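Uncharacterized protein (Bacteroides caccae, PDB 4L7A) is of unknown function but probably acts as a zinc-dependent peptidase of the MA clan. Local coordinates at residues 25-30 / 64-69; 15-20 / 40-45. All coordinates share one frame; numbering follows the deposited sequence.

How the interactions relate
Both interactions use helix 17-35, interaction 2 at its N-terminal end and interaction 1 about two turns further on, with centres about 13 Å apart. Interaction 1 is the buried one: helix 17-35 meets helix 59-81 through an indole, a methyl group and aliphatic carbons. Interaction 2 lies nearer the surface, about 25 Å from the chain centre against about 16 Å, and joins the helix start to the loop after strand 38-40 by charged groups, a phenol and a water. Their segments alternate along the chain, and the two contacts touch where Leu-27 CD1 packs 3.9 Å from Tyr-41 CE1, a link between apolar core and polar margin.

Interaction 1 of 2, residues 25-30 / 64-69; sequences RWLLEN and KLAKIV
Trp-26 brings the six-membered part of its indole up to Ala-66 and the aliphatic chain of Lys-67, joining helix 17-35 to helix 59-81 in a nearly parallel helix pair. The short axes of 25-30 and 64-69 differ in direction by 12° and come no closer than 11.8 Å, a wide spacing bridged mainly by the large indole; only 154 Å² is buried, both sides summed. A chi1 of -173°, which sets CG opposite the backbone N, carries the ring into the gap between the helices. Its CZ2 atom lies 3.8 Å from Lys-67 CG, and its CZ3 atom is 4.0 Å from Ala-66 CB. Both partners approach the ring obliquely. Beyond CG the lysine chain is extended, which brings CE to 4.0 Å from Trp-26 CZ2 while the ammonium group runs on to the backbone carbonyls of Asp-266, His-269 and Ile-270, so the C-terminal tail is tied to the same lysine. A lesser apolar contact comes from the next residue, Leu-27 CD2 standing 4.2 Å from Ala-66 CB. This methyl also packs on Phe-23 and on Phe-39 of strand 38-40, while Tyr-271 meets the Trp-26 ring edge-to-face. Within helix 17-35, a wider pi-type turn spans 28-30, and Asn-30 folds back so that ND2 sits above one face of the indole, toward its rim. The Trp-26 carbonyl oxygen, already bound by Asn-30 N, also accepts a nearly straight bond from Asn-30 ND2 at 2.9 Å (N-H...O 167°).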
ATOM      1  N   ARG A  25       2.972  15.531  18.654  1.00 29.70           N
ATOM      2  CA  ARG A  25       2.952  16.854  18.009  0.50 31.25           C
ATOM      3  C   ARG A  25       3.285  16.690  16.520  1.00 30.11           C
ATOM      4  O   ARG A  25       2.592  17.217  15.673  1.00 31.62           O
ATOM      5  CB  ARG A  25       3.910  17.860  18.714  0.50 32.52           C
ATOM      6  CG  ARG A  25       3.345  19.289  18.881  0.50 34.06           C
ATOM      7  CD  ARG A  25       4.367  20.322  19.485  0.50 34.54           C
ATOM      8  NE  ARG A  25       5.242  20.935  18.469  0.50 33.83           N
ATOM      9  CZ  ARG A  25       6.552  20.715  18.337  0.50 32.84           C
ATOM     10  NH1 ARG A  25       7.198  19.917  19.168  0.50 33.37           N
ATOM     11  NH2 ARG A  25       7.222  21.324  17.390  0.50 33.18           N
ATOM     12  N   TRP A  26       4.336  15.930  16.211  1.00 30.20           N
ATOM     13  CA  TRP A  26       4.740  15.718  14.824  1.00 26.96           C
ATOM     14  C   TRP A  26       3.620  15.035  14.023  1.00 25.10           C
ATOM     15  O   TRP A  26       3.405  15.362  12.857  1.00 24.25           O
ATOM     16  CB  TRP A  26       6.028  14.925  14.809  1.00 25.82           C
ATOM     17  CG  TRP A  26       6.618  14.771  13.503  1.00 26.01           C
ATOM     18  CD1 TRP A  26       7.587  15.549  12.968  1.00 27.42           C
ATOM     19  CD2 TRP A  26       6.259  13.812  12.482  1.00 24.92           C
ATOM     20  NE1 TRP A  26       7.894  15.112  11.706  1.00 25.82           N
ATOM     21  CE2 TRP A  26       7.117  14.036  11.385  1.00 24.28           C
ATOM     22  CE3 TRP A  26       5.344  12.754  12.419  1.00 24.55           C
ATOM     23  CZ2 TRP A  26       7.081  13.271  10.222  1.00 22.95           C
ATOM     24  CZ3 TRP A  26       5.310  11.963  11.258  1.00 22.58           C
ATOM     25  CH2 TRP A  26       6.175  12.233  10.178  1.00 23.46           C
ATOM     26  N   LEU A  27       2.915  14.088  14.640  1.00 25.67           N
ATOM     27  CA  LEU A  27       1.836  13.370  13.952  1.00 25.07           C
ATOM     28  C   LEU A  27       0.652  14.327  13.710  1.00 26.47           C
ATOM     29  O   LEU A  27       0.010  14.304  12.630  1.00 26.03           O
ATOM     30  CB  LEU A  27       1.384  12.153  14.731  1.00 22.01           C
ATOM     31  CG  LEU A  27       2.456  11.068  14.777  1.00 21.87           C
ATOM     32  CD1 LEU A  27       2.099  10.044  15.833  1.00 21.29           C
ATOM     33  CD2 LEU A  27       2.600  10.383  13.426  1.00 22.21           C
ATOM     34  N   LEU A  28       0.344  15.159  14.689  1.00 27.93           N
ATOM     35  CA  LEU A  28      -0.717  16.146  14.479  1.00 29.95           C
ATOM     36  C   LEU A  28      -0.421  16.963  13.215  1.00 31.39           C
ATOM     37  O   LEU A  28      -1.272  17.141  12.359  1.00 31.19           O
ATOM     38  CB  LEU A  28      -0.815  17.051  15.684  1.00 32.04           C
ATOM     39  CG  LEU A  28      -1.812  18.216  15.645  1.00 36.21           C
ATOM     40  CD1 LEU A  28      -3.225  17.713  15.405  1.00 37.10           C
ATOM     41  CD2 LEU A  28      -1.781  19.015  16.974  1.00 37.26           C
ATOM     42  N   GLU A  29       0.829  17.400  13.101  1.00 31.47           N
ATOM     43  CA  GLU A  29       1.226  18.310  12.053  0.50 32.07           C
ATOM     44  C   GLU A  29       1.434  17.616  10.703  1.00 30.09           C
ATOM     45  O   GLU A  29       1.202  18.213   9.683  1.00 30.81           O
ATOM     46  CB  GLU A  29       2.442  19.127  12.509  0.50 33.74           C
ATOM     47  CG  GLU A  29       2.125  19.982  13.783  0.50 35.54           C
ATOM     48  CD  GLU A  29       3.346  20.557  14.494  0.50 36.19           C
ATOM     49  OE1 GLU A  29       4.501  20.337  14.087  0.50 36.86           O
ATOM     50  OE2 GLU A  29       3.141  21.245  15.493  0.50 39.25           O
ATOM     51  N   ASN A  30       1.856  16.367  10.695  1.00 27.24           N
ATOM     52  CA  ASN A  30       2.152  15.726   9.440  1.00 25.93           C
ATOM     53  C   ASN A  30       1.104  14.719   8.901  1.00 24.67           C
ATOM     54  O   ASN A  30       1.218  14.310   7.769  1.00 25.33           O
ATOM     55  CB  ASN A  30       3.498  15.002   9.511  1.00 25.93           C
ATOM     56  CG  ASN A  30       4.669  15.952   9.502  1.00 29.20           C
ATOM     57  OD1 ASN A  30       5.196  16.270   8.456  1.00 31.04           O
ATOM     58  ND2 ASN A  30       5.031  16.460  10.667  1.00 29.41           N
ATOM     59  N   LYS A  64      10.391   6.037  12.547  1.00 22.11           N
ATOM     60  CA  LYS A  64      10.973   5.796  11.228  1.00 22.84           C
ATOM     61  C   LYS A  64       9.892   5.450  10.257  1.00 21.52           C
ATOM     62  O   LYS A  64       9.829   6.033   9.184  1.00 21.98           O
ATOM     63  CB  LYS A  64      11.987   4.669  11.277  1.00 24.50           C
ATOM     64  CG  LYS A  64      13.193   5.070  12.099  1.00 26.16           C
ATOM     65  CD  LYS A  64      14.336   4.105  11.963  1.00 28.96           C
ATOM     66  CE  LYS A  64      15.351   4.387  13.027  1.00 32.94           C
ATOM     67  NZ  LYS A  64      16.441   3.446  12.830  1.00 37.39           N
ATOM     68  N   LEU A  65       9.004   4.546  10.658  1.00 20.80           N
ATOM     69  CA  LEU A  65       7.909   4.122   9.778  1.00 22.27           C
ATOM     70  C   LEU A  65       6.923   5.239   9.452  1.00 22.53           C
ATOM     71  O   LEU A  65       6.502   5.357   8.315  1.00 20.27           O
ATOM     72  CB  LEU A  65       7.149   2.957  10.372  1.00 23.02           C
ATOM     73  CG  LEU A  65       7.878   1.664  10.137  1.00 25.00           C
ATOM     74  CD1 LEU A  65       7.289   0.583  11.028  1.00 26.64           C
ATOM     75  CD2 LEU A  65       7.716   1.255   8.663  1.00 24.67           C
ATOM     76  N   ALA A  66       6.604   6.096  10.429  1.00 20.53           N
ATOM     77  CA  ALA A  66       5.731   7.215  10.135  1.00 20.83           C
ATOM     78  C   ALA A  66       6.345   8.111   9.089  1.00 19.17           C
ATOM     79  O   ALA A  66       5.636   8.639   8.242  1.00 20.34           O
ATOM     80  CB  ALA A  66       5.447   8.002  11.359  1.00 22.48           C
ATOM     81  N   LYS A  67       7.641   8.278   9.106  1.00 19.54           N
ATOM     82  CA  LYS A  67       8.298   9.149   8.115  1.00 20.52           C
ATOM     83  C   LYS A  67       8.460   8.460   6.747  1.00 20.45           C
ATOM     84  O   LYS A  67       8.378   9.121   5.692  1.00 20.80           O
ATOM     85  CB  LYS A  67       9.678   9.607   8.592  1.00 21.71           C
ATOM     86  CG  LYS A  67       9.654  10.503   9.811  1.00 22.66           C
ATOM     87  CD  LYS A  67      10.973  11.214  10.000  1.00 24.20           C
ATOM     88  CE  LYS A  67      10.882  12.286  11.132  1.00 24.98           C
ATOM     89  NZ  LYS A  67      12.203  12.906  11.289  1.00 26.63           N
ATOM     90  N   ILE A  68       8.723   7.157   6.759  1.00 19.66           N
ATOM     91  CA  ILE A  68       8.859   6.400   5.517  1.00 20.06           C
ATOM     92  C   ILE A  68       7.513   6.338   4.773  1.00 21.16           C
ATOM     93  O   ILE A  68       7.441   6.530   3.532  1.00 19.37           O
ATOM     94  CB  ILE A  68       9.443   5.036   5.807  1.00 20.29           C
ATOM     95  CG1 ILE A  68      10.901   5.249   6.266  1.00 20.52           C
ATOM     96  CG2 ILE A  68       9.412   4.156   4.588  1.00 20.03           C
ATOM     97  CD1 ILE A  68      11.619   3.972   6.710  1.00 20.86           C
ATOM     98  N   VAL A  69       6.463   6.042   5.522  1.00 20.61           N
ATOM     99  CA  VAL A  69       5.095   5.946   4.965  1.00 21.08           C
ATOM    100  C   VAL A  69       4.644   7.273   4.331  1.00 21.52           C
ATOM    101  O   VAL A  69       4.039   7.298   3.249  1.00 20.55           O
ATOM    102  CB  VAL A  69       4.133   5.493   6.047  1.00 22.30           C
ATOM    103  CG1 VAL A  69       2.699   5.585   5.617  1.00 22.91           C
ATOM    104  CG2 VAL A  69       4.421   4.028   6.403  1.00 22.15           C
TER

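Interaction 2 of 2, residues 15-20 / 40-45; sequences ASEKEK and KYRMEH
Lys-20 meets Tyr-41 and Arg-42 with the root of its side chain: its CB lies 3.4 Å from Tyr-41 OH and equally 3.4 Å from Arg-42 NH2. Tyr-41 OH also comes to 3.0 Å from the carbonyl oxygen of Lys-20, which sits at the ring edge near its plane. The lysine chain, extended beyond CG, continues past the guanidinium, with CG over one face of that group. Lys-20 NZ ends nearer Glu-17, in a long ion pair of 3.8 Å to OE2.

A water adds a polar link between the segments. It accepts from Arg-42 NH2 at 3.0 Å in the guanidinium plane and donates to the backbone O of Glu-17; its approach to Glu-17 OE1 is doubtfully short. The direct approach of Glu-17 OE1 to Arg-42 NH1, at 4.5 Å, is beyond a salt bridge, although OE1 lies at the guanidinium edge, near its plane; the opposite charges probably still attract.

Asp-24, one turn after Lys-20 on helix 17-35, engages both loop side chains: Tyr-41 OH is hydrogen-bonded with Asp-24 OD1, and Arg-42 NH2 makes a salt bridge with Asp-24 OD2. On the loop side, Glu-44 OE2 lies in the guanidinium plane, 3.3 Å from Arg-42 NH1, in a weak hydrogen bond that forms part of a salt bridge; together these acids probably help fix the rotation of the group. Arg-42 CG lies over one face of the Tyr-41 ring, toward its rim.

Behind Lys-20, the helix start is capped by reciprocal bonds: Glu-19 N donates to Ser-16 OG, and Ser-16 N donates to Glu-19 OE1 at 168°. Ser-16 as N-cap and Glu-19 three residues on make this a capping box, the motif of a helix N-terminus.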
ATOM      1  N   ALA A  15      11.038   5.171  25.237  1.00 33.27           N
ATOM      2  CA  ALA A  15      10.849   6.585  25.051  1.00 33.48           C
ATOM      3  C   ALA A  15      10.395   7.250  26.337  1.00 31.86           C
ATOM      4  O   ALA A  15       9.650   6.660  27.107  1.00 34.29           O
ATOM      5  CB  ALA A  15       9.858   6.803  23.976  1.00 32.24           C
ATOM      6  N   SER A  16      10.797   8.495  26.536  1.00 30.91           N
ATOM      7  CA  SER A  16      10.319   9.309  27.671  1.00 30.40           C
ATOM      8  C   SER A  16       8.961   9.915  27.326  1.00 30.65           C
ATOM      9  O   SER A  16       8.574   9.951  26.149  1.00 29.91           O
ATOM     10  CB  SER A  16      11.318  10.449  27.945  1.00 30.46           C
ATOM     11  OG  SER A  16      11.382  11.344  26.845  1.00 29.84           O
ATOM     12  N   GLU A  17       8.261  10.467  28.304  1.00 31.94           N
ATOM     13  CA  GLU A  17       6.991  11.155  28.017  1.00 32.38           C
ATOM     14  C   GLU A  17       7.187  12.360  27.100  1.00 31.72           C
ATOM     15  O   GLU A  17       6.326  12.659  26.270  1.00 30.54           O
ATOM     16  CB  GLU A  17       6.316  11.604  29.291  1.00 35.80           C
ATOM     17  CG  GLU A  17       5.876  10.466  30.178  1.00 40.91           C
ATOM     18  CD  GLU A  17       4.933   9.483  29.455  1.00 43.44           C
ATOM     19  OE1 GLU A  17       4.036   9.912  28.662  1.00 47.00           O
ATOM     20  OE2 GLU A  17       5.124   8.269  29.693  1.00 45.99           O
ATOM     21  N   LYS A  18       8.308  13.046  27.260  1.00 31.22           N
ATOM     22  CA  LYS A  18       8.623  14.218  26.422  1.00 33.32           C
ATOM     23  C   LYS A  18       8.786  13.843  24.946  1.00 31.71           C
ATOM     24  O   LYS A  18       8.268  14.530  24.071  1.00 31.25           O
ATOM     25  CB  LYS A  18       9.902  14.878  26.936  1.00 36.49           C
ATOM     26  CG  LYS A  18      10.158  16.301  26.408  1.00 40.31           C
ATOM     27  CD  LYS A  18      11.022  17.090  27.389  1.00 43.02           C
ATOM     28  CE  LYS A  18      10.331  17.288  28.771  1.00 46.70           C
ATOM     29  NZ  LYS A  18      10.948  18.369  29.611  1.00 49.18           N
ATOM     30  N   GLU A  19       9.490  12.743  24.697  1.00 29.02           N
ATOM     31  CA  GLU A  19       9.704  12.198  23.344  1.00 27.78           C
ATOM     32  C   GLU A  19       8.361  11.784  22.719  1.00 26.08           C
ATOM     33  O   GLU A  19       8.074  12.138  21.586  1.00 23.71           O
ATOM     34  CB  GLU A  19      10.710  11.029  23.395  1.00 27.62           C
ATOM     35  CG  GLU A  19      12.175  11.513  23.652  1.00 28.56           C
ATOM     36  CD  GLU A  19      13.176  10.405  23.996  1.00 28.27           C
ATOM     37  OE1 GLU A  19      12.773   9.319  24.442  1.00 29.61           O
ATOM     38  OE2 GLU A  19      14.401  10.647  23.904  1.00 28.21           O
ATOM     39  N   LYS A  20       7.513  11.101  23.487  1.00 25.70           N
ATOM     40  CA  LYS A  20       6.190  10.714  23.000  1.00 26.96           C
ATOM     41  C   LYS A  20       5.297  11.891  22.708  1.00 26.96           C
ATOM     42  O   LYS A  20       4.555  11.838  21.736  1.00 26.22           O
ATOM     43  CB  LYS A  20       5.453   9.825  23.983  1.00 27.86           C
ATOM     44  CG  LYS A  20       6.141   8.526  24.184  1.00 31.82           C
ATOM     45  CD  LYS A  20       5.402   7.768  25.227  1.00 37.65           C
ATOM     46  CE  LYS A  20       6.160   6.575  25.654  1.00 43.06           C
ATOM     47  NZ  LYS A  20       5.388   5.934  26.730  1.00 50.19           N
ATOM     48  N   LYS A  40      -1.711   5.923  14.980  1.00 27.53           N
ATOM     49  CA  LYS A  40      -1.580   5.526  16.382  1.00 28.70           C
ATOM     50  C   LYS A  40      -0.410   4.566  16.602  1.00 26.99           C
ATOM     51  O   LYS A  40      -0.252   3.580  15.872  1.00 25.97           O
ATOM     52  CB  LYS A  40      -2.865   4.876  16.864  1.00 33.01           C
ATOM     53  CG  LYS A  40      -4.098   5.744  16.736  1.00 37.74           C
ATOM     54  CD  LYS A  40      -5.198   5.212  17.618  1.00 44.12           C
ATOM     55  CE  LYS A  40      -6.509   5.932  17.387  1.00 50.28           C
ATOM     56  NZ  LYS A  40      -7.568   5.273  18.182  1.00 52.69           N
ATOM     57  N   TYR A  41       0.422   4.879  17.589  1.00 25.57           N
ATOM     58  CA  TYR A  41       1.512   4.006  17.969  1.00 25.54           C
ATOM     59  C   TYR A  41       1.440   3.584  19.407  1.00 25.60           C
ATOM     60  O   TYR A  41       2.021   2.558  19.763  1.00 25.07           O
ATOM     61  CB  TYR A  41       2.845   4.650  17.694  1.00 24.43           C
ATOM     62  CG  TYR A  41       3.128   5.806  18.573  1.00 25.16           C
ATOM     63  CD1 TYR A  41       2.586   7.048  18.301  1.00 25.79           C
ATOM     64  CD2 TYR A  41       3.930   5.660  19.687  1.00 25.15           C
ATOM     65  CE1 TYR A  41       2.835   8.139  19.144  1.00 27.60           C
ATOM     66  CE2 TYR A  41       4.168   6.725  20.541  1.00 27.35           C
ATOM     67  CZ  TYR A  41       3.633   7.973  20.244  1.00 26.46           C
ATOM     68  OH  TYR A  41       3.863   8.999  21.098  1.00 26.92           O
ATOM     69  N   ARG A  42       0.722   4.340  20.229  1.00 29.21           N
ATOM     70  CA  ARG A  42       0.652   4.053  21.661  1.00 31.34           C
ATOM     71  C   ARG A  42      -0.221   2.820  21.837  1.00 35.45           C
ATOM     72  O   ARG A  42      -1.370   2.789  21.382  1.00 34.62           O
ATOM     73  CB  ARG A  42       0.083   5.240  22.433  1.00 32.22           C
ATOM     74  CG  ARG A  42       0.990   6.504  22.539  1.00 31.91           C
ATOM     75  CD  ARG A  42       0.117   7.706  22.959  1.00 32.77           C
ATOM     76  NE  ARG A  42       0.828   8.959  23.200  1.00 31.21           N
ATOM     77  CZ  ARG A  42       1.480   9.243  24.301  1.00 31.06           C
ATOM     78  NH1 ARG A  42       1.570   8.358  25.277  1.00 33.15           N
ATOM     79  NH2 ARG A  42       2.099  10.400  24.417  1.00 30.07           N
HETATM   80  N   MSE A  43       0.313   1.836  22.537  1.00 37.69           N
HETATM   81  CA  MSE A  43      -0.397   0.572  22.768  1.00 42.71           C
HETATM   82  C   MSE A  43      -1.686   0.700  23.591  1.00 42.44           C
HETATM   83  O   MSE A  43      -2.679  -0.006  23.343  1.00 38.18           O
HETATM   84  CB  MSE A  43       0.537  -0.409  23.458  1.00 44.92           C
HETATM   85  CG  MSE A  43       1.708  -0.821  22.571  1.00 46.20           C
HETATM   86 SE   MSE A  43       3.091  -1.767  23.565  0.75 53.17          SE
HETATM   87  CE  MSE A  43       4.243  -0.235  24.103  1.00 54.70           C
ATOM     88  N   GLU A  44      -1.653   1.604  24.557  1.00 39.06           N
ATOM     89  CA  GLU A  44      -2.809   1.932  25.375  1.00 42.74           C
ATOM     90  C   GLU A  44      -4.002   2.442  24.570  1.00 42.21           C
ATOM     91  O   GLU A  44      -5.109   2.319  25.035  1.00 44.28           O
ATOM     92  CB  GLU A  44      -2.395   2.997  26.422  1.00 49.19           C
ATOM     93  CG  GLU A  44      -2.025   4.377  25.801  1.00 52.30           C
ATOM     94  CD  GLU A  44      -0.818   5.064  26.432  1.00 56.34           C
ATOM     95  OE1 GLU A  44      -0.842   5.319  27.653  1.00 67.97           O
ATOM     96  OE2 GLU A  44       0.148   5.401  25.714  1.00 56.75           O
ATOM     97  N   HIS A  45      -3.795   3.020  23.381  1.00 43.54           N
ATOM     98  CA  HIS A  45      -4.917   3.522  22.524  1.00 44.76           C
ATOM     99  C   HIS A  45      -5.358   2.591  21.410  1.00 44.02           C
ATOM    100  O   HIS A  45      -6.260   2.928  20.649  1.00 39.78           O
ATOM    101  CB  HIS A  45      -4.577   4.869  21.862  1.00 44.93           C
ATOM    102  CG  HIS A  45      -4.251   5.945  22.844  1.00 49.64           C
ATOM    103  ND1 HIS A  45      -3.689   7.145  22.475  1.00 53.12           N
ATOM    104  CD2 HIS A  45      -4.370   5.978  24.191  1.00 50.86           C
ATOM    105  CE1 HIS A  45      -3.480   7.878  23.555  1.00 55.90           C
ATOM    106  NE2 HIS A  45      -3.867   7.184  24.611  1.00 56.90           N
TER
HETATM  107  O   HOH W   1       3.585  11.505  26.807  1.00 33.70           O